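Local coordinates for putative beta-glucosidase (Bifidobacterium adolescentis, PDB 5WAB), which hydrolyses beta-glucosidic linkages as a family 3 glycoside hydrolase and may also remove the terminal arabinopyranosyl group of ginsenoside Rb2, at residues A[360-365]-A[403-408]; A[465-470]-A[478-483]; A[374-379]-A[395-400]. All coordinates share one frame; numbering follows the deposited sequence.

Contact 1. Residues A[360-365]-A[403-408]; sequences TSFLDT and VVLMFL
Phe362 and Phe407 make the tight part of this contact. CZ of Phe407 comes down over one face of the Phe362 ring, toward its rim, and lies 3.3 Å from Phe362 CD2. The ring planes are inclined at 45°, with centroids 4.7 Å apart, a skewed pairing. At the edge of the Phe362 ring, Leu405 CD1 sits 4.0 Å from Phe362 CZ. Phe362 reaches both because its CG is anti to the backbone N (chi1 -174°), which sends the ring off the first turn of the helix toward the strand; Leu480 and Ile484 of helix 476-484 touch the same side chain. A serine in place of Phe362 would probably open a gap beside Phe407 CZ and leave Leu405 CD1 without the ring edge it packs against. The other side of the turn is looser and polar. Exposed Asp364 lies far from the strand; Ser361 is the N-cap, its OG accepting a nearly straight bond (173°) from Asp364 N. Ser361 O takes Thr365 N and Thr365 OG1 from opposite faces of its carbonyl plane. A capped helix laid by an aromatic residue on a central parallel strand fits the alpha/beta sandwich of the family 3 C-terminal domain.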
loop_
_atom_site.group_PDB
_atom_site.type_symbol
_atom_site.label_atom_id
_atom_site.label_comp_id
_atom_site.label_asym_id
_atom_site.label_seq_id
_atom_site.Cartn_x
_atom_site.Cartn_y
_atom_site.Cartn_z
ATOM N N THR A 360 12.339 11.349 -18.189
ATOM C CA THR A 360 12.538 11.035 -19.601
ATOM C C THR A 360 11.503 10.005 -20.024
ATOM O O THR A 360 11.432 8.915 -19.446
ATOM C CB THR A 360 13.957 10.516 -19.865
ATOM O OG1 THR A 360 14.915 11.521 -19.507
ATOM C CG2 THR A 360 14.134 10.155 -21.335
ATOM N N SER A 361 10.714 10.346 -21.036
ATOM C CA SER A 361 9.658 9.460 -21.489
ATOM C C SER A 361 10.243 8.199 -22.122
ATOM O O SER A 361 11.451 8.073 -22.337
ATOM C CB SER A 361 8.756 10.182 -22.486
ATOM O OG SER A 361 9.454 10.449 -23.689
ATOM N N PHE A 362 9.354 7.260 -22.435
ATOM C CA PHE A 362 9.789 6.028 -23.080
ATOM C C PHE A 362 10.333 6.311 -24.473
ATOM O O PHE A 362 11.325 5.702 -24.893
ATOM C CB PHE A 362 8.631 5.031 -23.142
ATOM C CG PHE A 362 9.024 3.677 -23.662
ATOM C CD1 PHE A 362 9.770 2.809 -22.879
ATOM C CD2 PHE A 362 8.649 3.272 -24.936
ATOM C CE1 PHE A 362 10.132 1.563 -23.350
ATOM C CE2 PHE A 362 9.011 2.022 -25.416
ATOM C CZ PHE A 362 9.754 1.167 -24.620
ATOM N N LEU A 363 9.709 7.250 -25.193
ATOM C CA LEU A 363 10.184 7.615 -26.523
ATOM C C LEU A 363 11.581 8.224 -26.464
ATOM O O LEU A 363 12.490 7.795 -27.186
ATOM C CB LEU A 363 9.205 8.586 -27.186
ATOM C CG LEU A 363 7.907 8.000 -27.749
ATOM C CD1 LEU A 363 7.142 9.071 -28.504
ATOM C CD2 LEU A 363 8.187 6.800 -28.645
ATOM N N ASP A 364 11.767 9.237 -25.615
ATOM C CA ASP A 364 13.088 9.835 -25.474
ATOM C C ASP A 364 14.105 8.837 -24.942
ATOM O O ASP A 364 15.305 8.978 -25.206
ATOM C CB ASP A 364 13.017 11.066 -24.574
ATOM C CG ASP A 364 12.237 12.197 -25.203
ATOM O OD1 ASP A 364 12.080 12.187 -26.442
ATOM O OD2 ASP A 364 11.780 13.095 -24.465
ATOM N N THR A 365 13.657 7.816 -24.207
ATOM C CA THR A 365 14.597 6.807 -23.730
ATOM C C THR A 365 15.101 5.957 -24.886
ATOM O O THR A 365 16.308 5.725 -25.020
ATOM C CB THR A 365 13.948 5.927 -22.657
ATOM O OG1 THR A 365 13.581 6.728 -21.526
ATOM C CG2 THR A 365 14.920 4.855 -22.195
ATOM N N VAL A 403 7.672 -5.835 -33.906
ATOM C CA VAL A 403 6.895 -5.828 -32.674
ATOM C C VAL A 403 6.304 -4.436 -32.499
ATOM O O VAL A 403 6.953 -3.432 -32.810
ATOM C CB VAL A 403 7.756 -6.207 -31.448
ATOM C CG1 VAL A 403 6.890 -6.344 -30.204
ATOM C CG2 VAL A 403 8.526 -7.493 -31.702
ATOM N N VAL A 404 5.065 -4.376 -32.018
ATOM C CA VAL A 404 4.403 -3.115 -31.713
ATOM C C VAL A 404 4.249 -3.035 -30.201
ATOM O O VAL A 404 3.645 -3.917 -29.580
ATOM C CB VAL A 404 3.058 -2.966 -32.445
ATOM C CG1 VAL A 404 2.235 -4.215 -32.332
ATOM C CG2 VAL A 404 2.289 -1.766 -31.906
ATOM N N LEU A 405 4.829 -1.994 -29.611
ATOM C CA LEU A 405 4.693 -1.698 -28.188
ATOM C C LEU A 405 3.593 -0.655 -28.037
ATOM O O LEU A 405 3.802 0.529 -28.314
ATOM C CB LEU A 405 6.020 -1.206 -27.620
ATOM C CG LEU A 405 7.181 -2.192 -27.766
ATOM C CD1 LEU A 405 8.477 -1.608 -27.221
ATOM C CD2 LEU A 405 6.843 -3.510 -27.085
ATOM N N MET A 406 2.413 -1.098 -27.611
ATOM C CA MET A 406 1.257 -0.224 -27.473
ATOM C C MET A 406 1.057 0.137 -26.011
ATOM O O MET A 406 0.923 -0.749 -25.161
ATOM C CB MET A 406 -0.005 -0.883 -28.013
ATOM C CG MET A 406 -1.175 0.068 -28.065
ATOM S SD MET A 406 -2.530 -0.650 -28.978
ATOM C CE MET A 406 -1.679 -1.035 -30.503
ATOM N N PHE A 407 1.016 1.436 -25.728
ATOM C CA PHE A 407 0.920 1.942 -24.361
ATOM C C PHE A 407 -0.502 2.430 -24.113
ATOM O O PHE A 407 -0.933 3.437 -24.687
ATOM C CB PHE A 407 1.949 3.045 -24.131
ATOM C CG PHE A 407 3.362 2.539 -24.051
ATOM C CD1 PHE A 407 4.025 2.111 -25.193
ATOM C CD2 PHE A 407 4.027 2.492 -22.843
ATOM C CE1 PHE A 407 5.321 1.645 -25.130
ATOM C CE2 PHE A 407 5.331 2.027 -22.772
ATOM C CZ PHE A 407 5.974 1.603 -23.915
ATOM N N LEU A 408 -1.228 1.714 -23.266
ATOM C CA LEU A 408 -2.617 2.005 -22.954
ATOM C C LEU A 408 -2.767 2.282 -21.460
ATOM O O LEU A 408 -1.825 2.130 -20.674
ATOM C CB LEU A 408 -3.502 0.837 -23.384
ATOM C CG LEU A 408 -3.225 0.353 -24.807
ATOM C CD1 LEU A 408 -4.008 -0.919 -25.126
ATOM C CD2 LEU A 408 -3.532 1.462 -25.806
#

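Contact 2. Residues A[465-470]-A[478-483]; sequences GILESW and PALADV
No flat group enters the packing where Leu467 and Ser469 meet Leu480 and Val483; the ring and the carboxylate of this region lie to one side, at the end of the strand. There the Trp470 ring carries CG of Glu468 on one face, 3.4 Å above the plane and toward the rim. The Glu468 carboxylate receives Trp470 N at OE1 (2.8 Å), on the anti side and 30° out of its plane, while OE2 is held by Asn450 ND2. Both oxygens are thus gripped, which probably limits how the buried acid can turn. The contact itself is aliphatic. Leu467 CD2 lies 4.2 Å from Val483 CG1 and 4.4 Å from Leu480 CD2, so one methyl group meets two residues a helical turn apart. Leu480 CD2 also reaches Ser469 CB, just past the strand's end, at 4.1 Å. The serine offers carbon here because its OG, set between the backbone N and the carbonyl carbon (chi1 61°), bonds to Leu448 O of the adjacent strand. Elsewhere on the helix, Ala479 packs on helix 301-313, and Asp482 forms a salt bridge with Arg369. Strand 465-468, then a short loop, then a helix that folds back over the sheet make a beta-alpha unit of the C-terminal alpha/beta sandwich.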
loop_
_atom_site.group_PDB
_atom_site.type_symbol
_atom_site.label_atom_id
_atom_site.label_comp_id
_atom_site.label_asym_id
_atom_site.label_seq_id
_atom_site.Cartn_x
_atom_site.Cartn_y
_atom_site.Cartn_z
ATOM N N GLY A 465 1.720 -9.995 -25.321
ATOM C CA GLY A 465 2.377 -9.638 -24.082
ATOM C C GLY A 465 1.661 -8.498 -23.389
ATOM O O GLY A 465 1.272 -7.524 -24.043
ATOM N N ILE A 466 1.461 -8.617 -22.077
ATOM C CA ILE A 466 0.781 -7.606 -21.275
ATOM C C ILE A 466 1.644 -7.301 -20.061
ATOM O O ILE A 466 1.841 -8.164 -19.194
ATOM C CB ILE A 466 -0.628 -8.034 -20.843
ATOM C CG1 ILE A 466 -1.482 -8.352 -22.065
ATOM C CG2 ILE A 466 -1.285 -6.955 -19.990
ATOM C CD1 ILE A 466 -2.866 -8.811 -21.716
ATOM N N LEU A 467 2.164 -6.085 -20.001
ATOM C CA LEU A 467 2.970 -5.623 -18.885
ATOM C C LEU A 467 2.168 -4.575 -18.127
ATOM O O LEU A 467 1.824 -3.529 -18.688
ATOM C CB LEU A 467 4.304 -5.059 -19.377
ATOM C CG LEU A 467 5.332 -4.742 -18.297
ATOM C CD1 LEU A 467 5.735 -6.018 -17.580
ATOM C CD2 LEU A 467 6.541 -4.082 -18.925
ATOM N N GLU A 468 1.825 -4.878 -16.879
ATOM C CA GLU A 468 1.130 -3.935 -16.006
ATOM C C GLU A 468 2.180 -3.129 -15.246
ATOM O O GLU A 468 2.821 -3.642 -14.322
ATOM C CB GLU A 468 0.185 -4.673 -15.061
ATOM C CG GLU A 468 -0.379 -3.841 -13.910
ATOM C CD GLU A 468 -1.165 -2.617 -14.356
ATOM O OE1 GLU A 468 -0.536 -1.600 -14.719
ATOM O OE2 GLU A 468 -2.413 -2.668 -14.328
ATOM N N SER A 469 2.360 -1.867 -15.636
ATOM C CA SER A 469 3.409 -1.026 -15.076
ATOM C C SER A 469 2.884 0.007 -14.089
ATOM O O SER A 469 3.673 0.822 -13.601
ATOM C CB SER A 469 4.180 -0.318 -16.197
ATOM O OG SER A 469 3.334 0.519 -16.965
ATOM N N TRP A 470 1.583 -0.011 -13.787
ATOM C CA TRP A 470 0.957 0.883 -12.817
ATOM C C TRP A 470 1.373 2.335 -13.013
ATOM O O TRP A 470 1.190 2.902 -14.095
ATOM C CB TRP A 470 1.296 0.436 -11.394
ATOM C CG TRP A 470 0.881 -0.964 -11.086
ATOM C CD1 TRP A 470 1.695 -2.047 -10.965
ATOM C CD2 TRP A 470 -0.453 -1.435 -10.850
ATOM N NE1 TRP A 470 0.955 -3.165 -10.669
ATOM C CE2 TRP A 470 -0.367 -2.816 -10.593
ATOM C CE3 TRP A 470 -1.711 -0.823 -10.834
ATOM C CZ2 TRP A 470 -1.489 -3.601 -10.324
ATOM C CZ3 TRP A 470 -2.824 -1.598 -10.566
ATOM C CH2 TRP A 470 -2.705 -2.975 -10.315
ATOM N N PRO A 478 13.427 4.910 -18.494
ATOM C CA PRO A 478 14.550 3.957 -18.505
ATOM C C PRO A 478 14.179 2.583 -17.979
ATOM O O PRO A 478 14.671 1.573 -18.496
ATOM C CB PRO A 478 15.594 4.644 -17.615
ATOM C CG PRO A 478 15.262 6.095 -17.697
ATOM C CD PRO A 478 13.768 6.158 -17.793
ATOM N N ALA A 479 13.314 2.516 -16.964
ATOM C CA ALA A 479 12.946 1.225 -16.394
ATOM C C ALA A 479 12.192 0.371 -17.404
ATOM O O ALA A 479 12.407 -0.844 -17.483
ATOM C CB ALA A 479 12.108 1.436 -15.136
ATOM N N LEU A 480 11.296 0.988 -18.175
ATOM C CA LEU A 480 10.557 0.252 -19.195
ATOM C C LEU A 480 11.495 -0.296 -20.264
ATOM O O LEU A 480 11.334 -1.435 -20.721
ATOM C CB LEU A 480 9.496 1.158 -19.819
ATOM C CG LEU A 480 8.276 1.480 -18.948
ATOM C CD1 LEU A 480 7.446 2.597 -19.573
ATOM C CD2 LEU A 480 7.431 0.235 -18.709
ATOM N N ALA A 481 12.489 0.497 -20.669
ATOM C CA ALA A 481 13.437 0.032 -21.674
ATOM C C ALA A 481 14.226 -1.170 -21.174
ATOM O O ALA A 481 14.449 -2.132 -21.921
ATOM C CB ALA A 481 14.382 1.167 -22.065
ATOM N N ASP A 482 14.641 -1.141 -19.905
ATOM C CA ASP A 482 15.433 -2.234 -19.347
ATOM C C ASP A 482 14.634 -3.531 -19.269
ATOM O O ASP A 482 15.179 -4.616 -19.501
ATOM C CB ASP A 482 15.952 -1.842 -17.965
ATOM C CG ASP A 482 17.013 -0.765 -18.023
ATOM O OD1 ASP A 482 17.416 -0.383 -19.143
ATOM O OD2 ASP A 482 17.437 -0.294 -16.947
ATOM N N VAL A 483 13.346 -3.444 -18.951
ATOM C CA VAL A 483 12.538 -4.650 -18.825
ATOM C C VAL A 483 12.117 -5.162 -20.197
ATOM O O VAL A 483 12.275 -6.347 -20.511
ATOM C CB VAL A 483 11.318 -4.384 -17.925
ATOM C CG1 VAL A 483 10.358 -5.561 -17.979
ATOM C CG2 VAL A 483 11.764 -4.116 -16.490
#

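Contact 3. Residues A[374-379]-A[395-400]; sequences AFAPGF and VETAKN
With chi1 at -53°, Thr397 turns both of its branches onto Ala374 and Ala376: CG2 stands anti to the backbone N, and OG1 stands anti to the carbonyl carbon. The methyl branch does most of the touching. CG2 lies 3.7 Å from Ala374 CB and 3.6 Å from Ala374 O, resting against both the side chain and the backbone of the strand. The hydroxyl branch meets Ala376, two residues on and also directed at the helix, with OG1 4.0 Å from Ala376 CB. This is a packing distance, and the polar partner of OG1 is instead Glu393 O, one turn earlier in the helix, through a weak hydrogen bond. Short side chains let the backbones come close, the CA atoms of Ala374 and Thr397 being 6.7 Å apart. Between the two alanines, Phe375 points away from the helix, toward the side of the sheet where Val336 and Arg342 touch it; N of Pro377 lies over one face of its ring. Backbone bonds to strand 334-337 tie Ala374 and Ala376 into the sheet. Thr397 also touches Ala335, so it spans two neighbouring strands. A methyl against a methyl and a carbonyl oxygen, and a hydroxyl that packs on Ala376 while bonding weakly to Glu393 O, suggest that close fit and dispersion, more than polar bonds between the segments, join them.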
loop_
_atom_site.group_PDB
_atom_site.type_symbol
_atom_site.label_atom_id
_atom_site.label_comp_id
_atom_site.label_asym_id
_atom_site.label_seq_id
_atom_site.Cartn_x
_atom_site.Cartn_y
_atom_site.Cartn_z
ATOM N N ALA A 374 9.214 3.688 -34.909
ATOM C CA ALA A 374 8.200 4.509 -35.555
ATOM C C ALA A 374 7.097 4.757 -34.539
ATOM O O ALA A 374 6.524 3.806 -33.993
ATOM C CB ALA A 374 7.647 3.830 -36.807
ATOM N N PHE A 375 6.804 6.026 -34.278
ATOM C CA PHE A 375 5.821 6.399 -33.276
ATOM C C PHE A 375 4.544 6.903 -33.927
ATOM O O PHE A 375 4.586 7.618 -34.932
ATOM C CB PHE A 375 6.375 7.464 -32.332
ATOM C CG PHE A 375 5.354 8.026 -31.389
ATOM C CD1 PHE A 375 4.836 7.253 -30.365
ATOM C CD2 PHE A 375 4.944 9.344 -31.503
ATOM C CE1 PHE A 375 3.904 7.773 -29.489
ATOM C CE2 PHE A 375 4.021 9.874 -30.626
ATOM C CZ PHE A 375 3.496 9.086 -29.619
ATOM N N ALA A 376 3.411 6.517 -33.346
ATOM C CA ALA A 376 2.119 7.030 -33.734
ATOM C C ALA A 376 1.327 7.215 -32.446
ATOM O O ALA A 376 1.236 6.274 -31.637
ATOM C CB ALA A 376 1.384 6.095 -34.696
ATOM N N PRO A 377 0.766 8.405 -32.209
ATOM C CA PRO A 377 -0.012 8.599 -30.972
ATOM C C PRO A 377 -1.191 7.650 -30.868
ATOM O O PRO A 377 -1.471 7.129 -29.782
ATOM C CB PRO A 377 -0.463 10.064 -31.066
ATOM C CG PRO A 377 0.481 10.700 -32.044
ATOM C CD PRO A 377 0.831 9.627 -33.026
ATOM N N GLY A 378 -1.880 7.398 -31.973
ATOM C CA GLY A 378 -3.030 6.500 -31.980
ATOM C C GLY A 378 -4.287 7.068 -31.381
ATOM O O GLY A 378 -5.360 6.979 -31.984
ATOM N N PHE A 379 -4.183 7.667 -30.198
ATOM C CA PHE A 379 -5.339 8.205 -29.500
ATOM C C PHE A 379 -4.885 9.389 -28.660
ATOM O O PHE A 379 -3.689 9.636 -28.487
ATOM C CB PHE A 379 -6.016 7.132 -28.639
ATOM C CG PHE A 379 -5.091 6.475 -27.650
ATOM C CD1 PHE A 379 -4.962 6.967 -26.360
ATOM C CD2 PHE A 379 -4.346 5.364 -28.010
ATOM C CE1 PHE A 379 -4.111 6.363 -25.453
ATOM C CE2 PHE A 379 -3.492 4.758 -27.106
ATOM C CZ PHE A 379 -3.375 5.257 -25.829
ATOM N N VAL A 395 -2.292 2.277 -37.527
ATOM C CA VAL A 395 -2.396 1.018 -38.256
ATOM C C VAL A 395 -1.313 0.931 -39.326
ATOM O O VAL A 395 -0.749 -0.144 -39.564
ATOM C CB VAL A 395 -3.805 0.837 -38.848
ATOM C CG1 VAL A 395 -3.843 -0.383 -39.754
ATOM C CG2 VAL A 395 -4.826 0.684 -37.738
ATOM N N GLU A 396 -1.027 2.042 -40.017
ATOM C CA GLU A 396 0.049 2.011 -41.005
ATOM C C GLU A 396 1.386 1.746 -40.330
ATOM O O GLU A 396 2.228 1.015 -40.863
ATOM C CB GLU A 396 0.091 3.322 -41.788
ATOM C CG GLU A 396 -1.009 3.442 -42.821
ATOM C CD GLU A 396 -0.833 2.460 -43.964
ATOM O OE1 GLU A 396 0.319 2.250 -44.403
ATOM O OE2 GLU A 396 -1.846 1.883 -44.409
ATOM N N THR A 397 1.593 2.324 -39.153
ATOM C CA THR A 397 2.686 1.897 -38.305
ATOM C C THR A 397 2.315 0.517 -37.760
ATOM O O THR A 397 1.150 0.120 -37.794
ATOM C CB THR A 397 2.917 2.920 -37.189
ATOM O OG1 THR A 397 3.086 4.218 -37.769
ATOM C CG2 THR A 397 4.174 2.607 -36.423
ATOM N N ALA A 398 3.311 -0.240 -37.303
ATOM C CA ALA A 398 3.099 -1.599 -36.795
ATOM C C ALA A 398 2.774 -2.555 -37.934
ATOM O O ALA A 398 3.095 -3.745 -37.857
ATOM C CB ALA A 398 2.004 -1.648 -35.722
ATOM N N LYS A 399 2.136 -2.057 -38.993
ATOM C CA LYS A 399 2.006 -2.879 -40.184
ATOM C C LYS A 399 3.385 -3.106 -40.779
ATOM O O LYS A 399 3.650 -4.160 -41.365
ATOM C CB LYS A 399 1.072 -2.211 -41.194
ATOM C CG LYS A 399 0.802 -3.028 -42.443
ATOM C CD LYS A 399 -0.209 -2.335 -43.348
ATOM C CE LYS A 399 -0.511 -3.174 -44.579
ATOM N NZ LYS A 399 -1.580 -2.562 -45.416
ATOM N N ASN A 400 4.273 -2.135 -40.589
ATOM C CA ASN A 400 5.671 -2.221 -40.963
ATOM C C ASN A 400 6.504 -2.314 -39.688
ATOM O O ASN A 400 7.172 -1.355 -39.291
ATOM C CB ASN A 400 6.062 -0.989 -41.790
ATOM C CG ASN A 400 5.035 -0.647 -42.860
ATOM O OD1 ASN A 400 4.492 -1.530 -43.530
ATOM N ND2 ASN A 400 4.748 0.643 -43.006
#

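All three contacts press a helix onto the same mixed sheet of the C-terminal domain. Contacts 1 and 2 are buried on one face and touch: Phe362 CD1 is 3.5 Å from Leu480 CB, so helices 362-368 and 476-484 share a layer. Contact 3 lies on the other face, at the outermost strand within this chain, and is only partly buried; its nearest atoms are about 12 Å from contact 2. Its segments fall between those of contact 1 in sequence, and Val404 packs its CB 3.7 Å from Ala398 CB. Chemistry follows place: mainly aromatic in contact 1, mainly aliphatic in contact 2, small methyls with a hydroxyl and a carbonyl in contact 3.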